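Local structure of MOSUB1, transcription cofactor (Magnaporthe oryzae, 4AGH) at the interface of chains A and B. The protein binds single-stranded DNA and, as a member of the transcriptional coactivator PC4 family, probably acts as a transcription cofactor. Residues are numbered along the deposited sequence; one frame, centred on the assembly and turned at random. Chains: chain A/B, MOSUB1, transcription cofactor.

The interface of chains A and B. Residues chain A 70, 87, 89, 97; chain B 57, 70, 87, 89, 97.
With CG1 opposite the carbonyl carbon and beside the backbone N (chi1 -52°), followed by an extended chain to CD1, A:Ile70 and B:Ile70 each send their long branch to the two-fold axis. There the two CD1 methyl groups touch tip to tip, A:Ile70 CD1 lying 3.7 Å from B:Ile70 CD1, and the side chains cross at about a right angle. This apolar patch is at the subunit interface of a PC4-type dimer, a form typical of the family, in which strands and the long helix of each chain contribute to the association. Both isoleucines come from the middle of strand 65-76, and each gives up 55 to 59 Å² of surface to its partner.

The short branch of the same residue serves a separate contact. A:Ile70 CG2 turns toward strand 86-90 of the other chain and meets B:Ile87 CG2 at 4.0 Å, methyl against methyl. B:Leu89, on the same strand, adds a looser contact through CD2, 4.2 Å from A:Ile70 CG2. Every such pair recurs with the chains exchanged, and thus each Ile70 uses both branches across the interface.

Helix 91-110 supplies the aromatic part of the patch. In A:Phe97 and B:Phe97 the CG atom extends away from the backbone N (chi1 172°), and the rings approach from opposite directions. They meet at their edges, each CE2 corner close to the other's ring plane, with the planes inclined by about 37°; this is not a face-to-face stack. The modelled approach of the two CE2 atoms is too close to be physical, so the detail of this edge contact is doubtful, while the placement of the two rings edge to edge at the two-fold axis still stands. On the opposite rim of the ring, A:Phe97 CD1 packs at 3.6 Å against B:Val57 CG2 from strand 55-62. B:Val57 CG1 approaches the neighbouring CE1 of A:Phe97 at 4.0 Å, so both valine methyls border this rim while the other rim faces B:Phe97.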
ATOM      1  N   ILE A  70      -2.772  -2.216  -4.608  1.00 14.88           N
ATOM      2  CA  ILE A  70      -3.444  -2.348  -3.332  1.00 14.88           C
ATOM      3  C   ILE A  70      -4.824  -1.729  -3.525  1.00 16.33           C
ATOM      4  O   ILE A  70      -4.930  -0.535  -3.792  1.00 17.56           O
ATOM      5  CB  ILE A  70      -2.665  -1.581  -2.261  1.00 15.74           C
ATOM      6  CG1 ILE A  70      -1.191  -2.014  -2.290  1.00 20.78           C
ATOM      7  CG2 ILE A  70      -3.299  -1.794  -0.891  1.00 19.70           C
ATOM      8  CD1 ILE A  70      -0.289  -1.203  -1.364  1.00 26.84           C
ATOM      9  N   ILE A  87      -4.484   1.885  -5.198  1.00 17.55           N
ATOM     10  CA  ILE A  87      -3.369   2.508  -5.880  1.00 15.28           C
ATOM     11  C   ILE A  87      -2.498   1.412  -6.480  1.00 17.57           C
ATOM     12  O   ILE A  87      -2.399   0.315  -5.920  1.00 18.31           O
ATOM     13  CB  ILE A  87      -2.588   3.418  -4.909  1.00 16.03           C
ATOM     14  CG1 ILE A  87      -1.507   4.220  -5.652  1.00 18.56           C
ATOM     15  CG2 ILE A  87      -1.999   2.601  -3.773  1.00 17.19           C
ATOM     16  CD1 ILE A  87      -0.874   5.310  -4.767  1.00 18.84           C
ATOM     17  N   LEU A  89       1.196   0.663  -7.366  1.00 17.74           N
ATOM     18  CA  LEU A  89       2.566   1.112  -7.169  1.00 17.45           C
ATOM     19  C   LEU A  89       3.494   0.530  -8.225  1.00 16.26           C
ATOM     20  O   LEU A  89       3.371  -0.634  -8.594  1.00 19.08           O
ATOM     21  CB  LEU A  89       3.074   0.669  -5.789  1.00 17.02           C
ATOM     22  CG  LEU A  89       2.266   1.169  -4.596  1.00 15.96           C
ATOM     23  CD1 LEU A  89       2.894   0.628  -3.314  1.00 21.59           C
ATOM     24  CD2 LEU A  89       2.211   2.692  -4.591  1.00 14.82           C
ATOM     25  N   PHE A  97       8.654   1.910  -0.350  1.00 19.16           N
ATOM     26  CA  PHE A  97       7.741   1.579   0.735  1.00 19.06           C
ATOM     27  C   PHE A  97       8.372   0.536   1.664  1.00 20.07           C
ATOM     28  O   PHE A  97       8.359   0.690   2.884  1.00 18.69           O
ATOM     29  CB  PHE A  97       6.409   1.088   0.168  1.00 18.91           C
ATOM     30  CG  PHE A  97       5.471   0.541   1.199  1.00 23.03           C
ATOM     31  CD1 PHE A  97       4.954   1.355   2.191  1.00 24.38           C
ATOM     32  CD2 PHE A  97       5.120  -0.795   1.188  1.00 40.20           C
ATOM     33  CE1 PHE A  97       4.076   0.852   3.135  1.00 23.90           C
ATOM     34  CE2 PHE A  97       4.264  -1.301   2.140  1.00 39.22           C
ATOM     35  CZ  PHE A  97       3.734  -0.470   3.112  1.00 36.17           C
TER
ATOM     36  N   VAL B  57       3.498   7.563   1.983  1.00 16.14           N
ATOM     37  CA  VAL B  57       2.826   6.705   2.953  1.00 12.86           C
ATOM     38  C   VAL B  57       2.844   7.463   4.282  1.00 16.97           C
ATOM     39  O   VAL B  57       3.887   7.934   4.715  1.00 19.68           O
ATOM     40  CB  VAL B  57       3.496   5.334   3.100  1.00 17.82           C
ATOM     41  CG1 VAL B  57       2.726   4.488   4.109  1.00 14.86           C
ATOM     42  CG2 VAL B  57       3.526   4.632   1.756  1.00 21.08           C
ATOM     43  N   ILE B  70      -1.671   5.255   1.850  1.00 14.88           N
ATOM     44  CA  ILE B  70      -0.773   5.232   0.715  1.00 14.88           C
ATOM     45  C   ILE B  70      -1.468   6.032  -0.381  1.00 16.33           C
ATOM     46  O   ILE B  70      -2.537   5.641  -0.843  1.00 17.56           O
ATOM     47  CB  ILE B  70      -0.559   3.786   0.260  1.00 15.74           C
ATOM     48  CG1 ILE B  70      -0.142   2.926   1.463  1.00 20.78           C
ATOM     49  CG2 ILE B  70       0.466   3.732  -0.867  1.00 19.70           C
ATOM     50  CD1 ILE B  70      -0.049   1.434   1.154  1.00 26.84           C
ATOM     51  N   ILE B  87      -5.229   4.758  -0.832  1.00 17.55           N
ATOM     52  CA  ILE B  87      -6.058   3.939   0.028  1.00 15.28           C
ATOM     53  C   ILE B  87      -5.582   4.114   1.464  1.00 17.57           C
ATOM     54  O   ILE B  87      -4.388   4.327   1.707  1.00 18.31           O
ATOM     55  CB  ILE B  87      -6.017   2.467  -0.433  1.00 16.03           C
ATOM     56  CG1 ILE B  87      -7.021   1.612   0.358  1.00 18.56           C
ATOM     57  CG2 ILE B  87      -4.606   1.917  -0.327  1.00 17.19           C
ATOM     58  CD1 ILE B  87      -7.182   0.200  -0.234  1.00 18.84           C
ATOM     59  N   LEU B  89      -5.330   2.164   4.800  1.00 17.74           N
ATOM     60  CA  LEU B  89      -5.421   0.840   5.397  1.00 17.45           C
ATOM     61  C   LEU B  89      -5.625   0.928   6.903  1.00 16.26           C
ATOM     62  O   LEU B  89      -5.023   1.764   7.569  1.00 19.08           O
ATOM     63  CB  LEU B  89      -4.129   0.053   5.134  1.00 17.02           C
ATOM     64  CG  LEU B  89      -3.762  -0.146   3.667  1.00 15.96           C
ATOM     65  CD1 LEU B  89      -2.454  -0.928   3.587  1.00 21.59           C
ATOM     66  CD2 LEU B  89      -4.888  -0.861   2.930  1.00 14.82           C
ATOM     67  N   PHE B  97      -0.958  -7.173   5.127  1.00 19.16           N
ATOM     68  CA  PHE B  97      -0.059  -6.832   4.034  1.00 19.06           C
ATOM     69  C   PHE B  97       1.383  -7.207   4.392  1.00 20.07           C
ATOM     70  O   PHE B  97       2.086  -7.833   3.600  1.00 18.69           O
ATOM     71  CB  PHE B  97      -0.182  -5.346   3.697  1.00 18.91           C
ATOM     72  CG  PHE B  97       0.838  -4.856   2.717  1.00 23.03           C
ATOM     73  CD1 PHE B  97       0.860  -5.331   1.418  1.00 24.38           C
ATOM     74  CD2 PHE B  97       1.789  -3.930   3.101  1.00 40.20           C
ATOM     75  CE1 PHE B  97       1.794  -4.867   0.509  1.00 23.90           C
ATOM     76  CE2 PHE B  97       2.732  -3.485   2.203  1.00 39.22           C
ATOM     77  CZ  PHE B  97       2.728  -3.949   0.899  1.00 36.17           C
TER